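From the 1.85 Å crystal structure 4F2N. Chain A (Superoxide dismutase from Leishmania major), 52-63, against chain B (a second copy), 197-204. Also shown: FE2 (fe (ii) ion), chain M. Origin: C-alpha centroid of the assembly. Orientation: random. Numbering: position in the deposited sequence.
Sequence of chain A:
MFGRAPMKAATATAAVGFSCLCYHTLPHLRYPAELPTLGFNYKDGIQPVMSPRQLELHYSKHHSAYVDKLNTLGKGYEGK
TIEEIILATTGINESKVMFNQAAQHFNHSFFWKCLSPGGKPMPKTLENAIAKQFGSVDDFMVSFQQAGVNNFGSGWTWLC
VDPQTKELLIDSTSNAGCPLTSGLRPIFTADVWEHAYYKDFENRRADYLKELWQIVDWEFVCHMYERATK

Chain A 52-63: PRQLELHYSKHH
Chain B (197-204) YYKDFENR

This is a compact polar contact between two copies of one superoxide dismutase, in which one side of a helix in chain A meets a short helix and the turn after it in chain B through a salt bridge, a histidine-tyrosine hydrogen bond and a leucine between them. The two stretches bury 357 Å² in total.

Chain A is helical from P52(A) to H63(A). Its early turns are regular, with L57(A) N bonded to R53(A) O at 2.9 Å. A wider pi-type turn spans 56-63. There L57(A) O accepts from both K61(A) N at 3.0 Å and H62(A) N at 3.1 Å, and H63(A) N reaches H58(A) O at 2.9 Å.

In chain B, Y197(B) is the N-cap of the helix 198-201. E202(B) then leaves helical geometry with phi/psi 46/-129. A type II' turn runs from F201(B) to R204(B), closed by R204(B) N to F201(B) O at 2.7 Å. The CA atoms of K61(A) and N203(B) are 7.2 Å apart, the closest CA pair.

R53(A) starts sideways, but its extended t, t, t chain brings the guanidinium to E202(B). The carboxylate lies at the guanidinium edge, so the salt bridge is two-pronged. R53(A) NE donates to E202(B) OE2 at 2.7 Å and R53(A) NH2 to E202(B) OE1 at 2.7 Å, with N-H...acceptor angles of 156° and 173°. E202(B) points toward chain A with chi1 m and chi2 t. R204(B) NH1 adds a weak hydrogen bond to E202(B) OE1 at 3.2 Å, part of a salt bridge within chain B.

H62(A), with chi1 m and chi2 -80°, turns its ring end to Y198(B), whose chi1 of -142° lies between wells. H62(A) NE2 and Y198(B) OH are 2.6 Å apart and hydrogen-bonded; either could donate. The rings meet rim to rim, with centroids 5.7 Å apart and planes at 22°, so they do not stack.

L57(A) points toward chain B with rotamer m, t. Its CD1 packs 4.1 Å from Y198(B) CE2, and its CD2 lies 3.7 Å from N203(B) OD1. N203(B), with chi1 p and chi2 -68°, also faces chain A. Its CB is 3.6 Å from H62(A) NE2, and its ND2 is 3.9 Å from K61(A) CB. K61(A) starts toward chain B, but its m, m, t, t chain leads the end away.

H58(A) points away from chain B. Its NE2 binds FE2 at 2.2 Å.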

# COMPACT_ATOMS: atom_id res chain seq x y z
N PRO A 52 -11.75 -3.40 18.66
CA PRO A 52 -10.82 -2.63 19.49
C PRO A 52 -9.37 -2.76 19.02
O PRO A 52 -8.63 -1.78 19.02
CB PRO A 52 -11.00 -3.26 20.89
CG PRO A 52 -12.41 -3.77 20.87
CD PRO A 52 -12.67 -4.23 19.47
N ARG A 53 -8.94 -3.96 18.62
CA ARG A 53 -7.54 -4.10 18.24
C ARG A 53 -7.21 -3.40 16.92
O ARG A 53 -6.13 -2.85 16.77
CB ARG A 53 -7.05 -5.54 18.26
CG ARG A 53 -5.53 -5.57 18.12
CD ARG A 53 -4.89 -6.85 18.57
NE ARG A 53 -3.44 -6.78 18.37
CZ ARG A 53 -2.55 -6.62 19.35
NH1 ARG A 53 -2.96 -6.58 20.62
NH2 ARG A 53 -1.25 -6.58 19.07
N GLN A 54 -8.16 -3.43 15.98
CA GLN A 54 -8.01 -2.75 14.70
C GLN A 54 -7.83 -1.24 14.94
O GLN A 54 -6.96 -0.62 14.32
CB GLN A 54 -9.22 -2.99 13.79
CG GLN A 54 -9.20 -2.16 12.48
CD GLN A 54 -8.18 -2.68 11.49
OE1 GLN A 54 -8.49 -3.54 10.63
NE2 GLN A 54 -6.94 -2.20 11.62
N LEU A 55 -8.68 -0.66 15.81
CA LEU A 55 -8.56 0.77 16.12
C LEU A 55 -7.29 1.05 16.92
O LEU A 55 -6.62 2.02 16.64
CB LEU A 55 -9.78 1.31 16.89
CG LEU A 55 -9.78 2.85 17.07
CD1 LEU A 55 -9.84 3.55 15.73
CD2 LEU A 55 -10.97 3.28 17.93
N GLU A 56 -6.97 0.21 17.92
CA GLU A 56 -5.73 0.44 18.66
C GLU A 56 -4.49 0.43 17.74
O GLU A 56 -3.61 1.30 17.88
CB GLU A 56 -5.55 -0.57 19.81
CG GLU A 56 -4.15 -0.61 20.41
CD GLU A 56 -4.07 -1.67 21.49
OE1 GLU A 56 -5.15 -1.94 22.05
OE2 GLU A 56 -2.98 -2.24 21.75
N LEU A 57 -4.43 -0.48 16.77
CA LEU A 57 -3.26 -0.51 15.88
C LEU A 57 -3.25 0.75 15.04
O LEU A 57 -2.22 1.41 14.88
CB LEU A 57 -3.28 -1.74 14.97
CG LEU A 57 -3.00 -3.06 15.72
CD1 LEU A 57 -3.24 -4.24 14.77
CD2 LEU A 57 -1.58 -3.09 16.30
N HIS A 58 -4.41 1.08 14.50
CA HIS A 58 -4.48 2.13 13.48
C HIS A 58 -4.18 3.48 14.09
O HIS A 58 -3.44 4.27 13.51
CB HIS A 58 -5.86 2.15 12.85
CG HIS A 58 -5.88 2.79 11.47
ND1 HIS A 58 -6.95 2.72 10.66
CD2 HIS A 58 -4.91 3.52 10.79
CE1 HIS A 58 -6.69 3.39 9.50
NE2 HIS A 58 -5.44 3.90 9.59
N TYR A 59 -4.74 3.73 15.28
CA TYR A 59 -4.58 5.00 15.97
C TYR A 59 -3.30 5.02 16.79
O TYR A 59 -2.49 5.92 16.62
CB TYR A 59 -5.80 5.23 16.87
CG TYR A 59 -5.83 6.48 17.73
CD1 TYR A 59 -6.22 7.73 17.22
CD2 TYR A 59 -5.58 6.39 19.09
CE1 TYR A 59 -6.29 8.86 18.04
CE2 TYR A 59 -5.64 7.52 19.92
CZ TYR A 59 -6.00 8.74 19.38
OH TYR A 59 -6.08 9.83 20.22
N SER A 60 -3.12 4.05 17.68
CA SER A 60 -1.97 4.11 18.59
C SER A 60 -0.64 3.72 17.98
O SER A 60 0.41 4.02 18.58
CB SER A 60 -2.24 3.28 19.85
OG SER A 60 -3.49 3.72 20.38
N LYS A 61 -0.65 3.05 16.82
CA LYS A 61 0.62 2.73 16.12
C LYS A 61 0.81 3.56 14.84
O LYS A 61 1.72 4.40 14.76
CB LYS A 61 0.72 1.25 15.78
CG LYS A 61 0.59 0.36 17.01
CD LYS A 61 1.73 0.57 17.98
CE LYS A 61 1.51 -0.30 19.21
NZ LYS A 61 2.72 -0.25 20.05
N HIS A 62 -0.04 3.31 13.86
CA HIS A 62 0.11 3.98 12.57
C HIS A 62 0.00 5.47 12.70
O HIS A 62 0.97 6.19 12.38
CB HIS A 62 -0.89 3.41 11.53
CG HIS A 62 -0.64 1.98 11.17
ND1 HIS A 62 0.31 1.59 10.29
CD2 HIS A 62 -1.22 0.81 11.65
CE1 HIS A 62 0.30 0.25 10.18
NE2 HIS A 62 -0.63 -0.22 11.02
N HIS A 63 -1.14 5.98 13.17
CA HIS A 63 -1.34 7.44 13.27
C HIS A 63 -0.33 8.07 14.20
O HIS A 63 0.30 9.06 13.88
CB HIS A 63 -2.77 7.76 13.71
CG HIS A 63 -3.16 9.23 13.52
ND1 HIS A 63 -4.41 9.68 13.79
CD2 HIS A 63 -2.43 10.33 13.08
CE1 HIS A 63 -4.48 11.01 13.51
NE2 HIS A 63 -3.26 11.41 13.09
N TYR B 197 2.69 -9.05 5.47
CA TYR B 197 3.10 -9.34 6.86
C TYR B 197 2.06 -8.99 7.90
O TYR B 197 2.31 -9.23 9.08
CB TYR B 197 4.40 -8.56 7.20
CG TYR B 197 4.28 -7.05 7.02
CD1 TYR B 197 3.82 -6.22 8.06
CD2 TYR B 197 4.62 -6.45 5.81
CE1 TYR B 197 3.71 -4.83 7.86
CE2 TYR B 197 4.52 -5.08 5.62
CZ TYR B 197 4.05 -4.28 6.64
OH TYR B 197 3.94 -2.93 6.47
N TYR B 198 0.93 -8.39 7.51
CA TYR B 198 0.03 -7.83 8.55
C TYR B 198 -0.63 -8.89 9.43
O TYR B 198 -0.93 -8.62 10.60
CB TYR B 198 -1.04 -6.88 7.99
CG TYR B 198 -1.28 -5.69 8.91
CD1 TYR B 198 -0.44 -4.59 8.88
CD2 TYR B 198 -2.32 -5.71 9.84
CE1 TYR B 198 -0.64 -3.50 9.73
CE2 TYR B 198 -2.52 -4.64 10.72
CZ TYR B 198 -1.69 -3.54 10.65
OH TYR B 198 -1.89 -2.47 11.50
N LYS B 199 -0.91 -10.05 8.85
CA LYS B 199 -1.55 -11.13 9.63
C LYS B 199 -0.68 -11.55 10.80
O LYS B 199 -1.18 -11.75 11.90
CB LYS B 199 -1.91 -12.33 8.73
CG LYS B 199 -2.60 -13.49 9.45
CD LYS B 199 -4.02 -13.10 9.84
CE LYS B 199 -4.66 -14.17 10.71
NZ LYS B 199 -6.09 -13.79 10.93
N ASP B 200 0.62 -11.71 10.58
CA ASP B 200 1.50 -12.21 11.66
C ASP B 200 2.22 -11.12 12.45
O ASP B 200 2.51 -11.31 13.64
CB ASP B 200 2.56 -13.16 11.09
CG ASP B 200 1.96 -14.38 10.40
OD1 ASP B 200 0.79 -14.73 10.67
OD2 ASP B 200 2.70 -15.02 9.61
N PHE B 201 2.52 -10.00 11.78
CA PHE B 201 3.37 -8.96 12.36
C PHE B 201 2.64 -7.64 12.58
O PHE B 201 3.25 -6.67 13.08
CB PHE B 201 4.60 -8.71 11.47
CG PHE B 201 5.58 -9.85 11.47
CD1 PHE B 201 6.56 -9.93 12.45
CD2 PHE B 201 5.48 -10.87 10.51
CE1 PHE B 201 7.46 -11.00 12.46
CE2 PHE B 201 6.38 -11.94 10.52
CZ PHE B 201 7.37 -12.00 11.48
N GLU B 202 1.37 -7.58 12.19
CA GLU B 202 0.61 -6.33 12.25
C GLU B 202 1.45 -5.17 11.65
O GLU B 202 1.99 -5.30 10.54
CB GLU B 202 0.11 -6.07 13.69
CG GLU B 202 -0.69 -7.27 14.24
CD GLU B 202 -1.09 -7.15 15.71
OE1 GLU B 202 -0.30 -6.63 16.54
OE2 GLU B 202 -2.20 -7.59 16.06
N ASN B 203 1.59 -4.06 12.39
CA ASN B 203 2.33 -2.90 11.94
C ASN B 203 3.84 -3.10 11.94
O ASN B 203 4.57 -2.21 11.52
CB ASN B 203 2.03 -1.70 12.85
CG ASN B 203 2.45 -1.95 14.28
OD1 ASN B 203 1.86 -2.78 14.93
ND2 ASN B 203 3.48 -1.27 14.76
N ARG B 204 4.32 -4.23 12.46
CA ARG B 204 5.74 -4.39 12.73
C ARG B 204 6.55 -4.82 11.48
O ARG B 204 7.14 -5.90 11.46
CB ARG B 204 5.94 -5.36 13.92
CG ARG B 204 5.19 -4.88 15.17
CD ARG B 204 5.41 -5.76 16.40
NE ARG B 204 5.20 -7.19 16.16
CZ ARG B 204 4.01 -7.80 16.21
NH1 ARG B 204 2.90 -7.10 16.48
NH2 ARG B 204 3.93 -9.12 16.03
FE FE2 M . -4.33 4.55 7.86
O HOH W 1 -3.39 5.19 5.94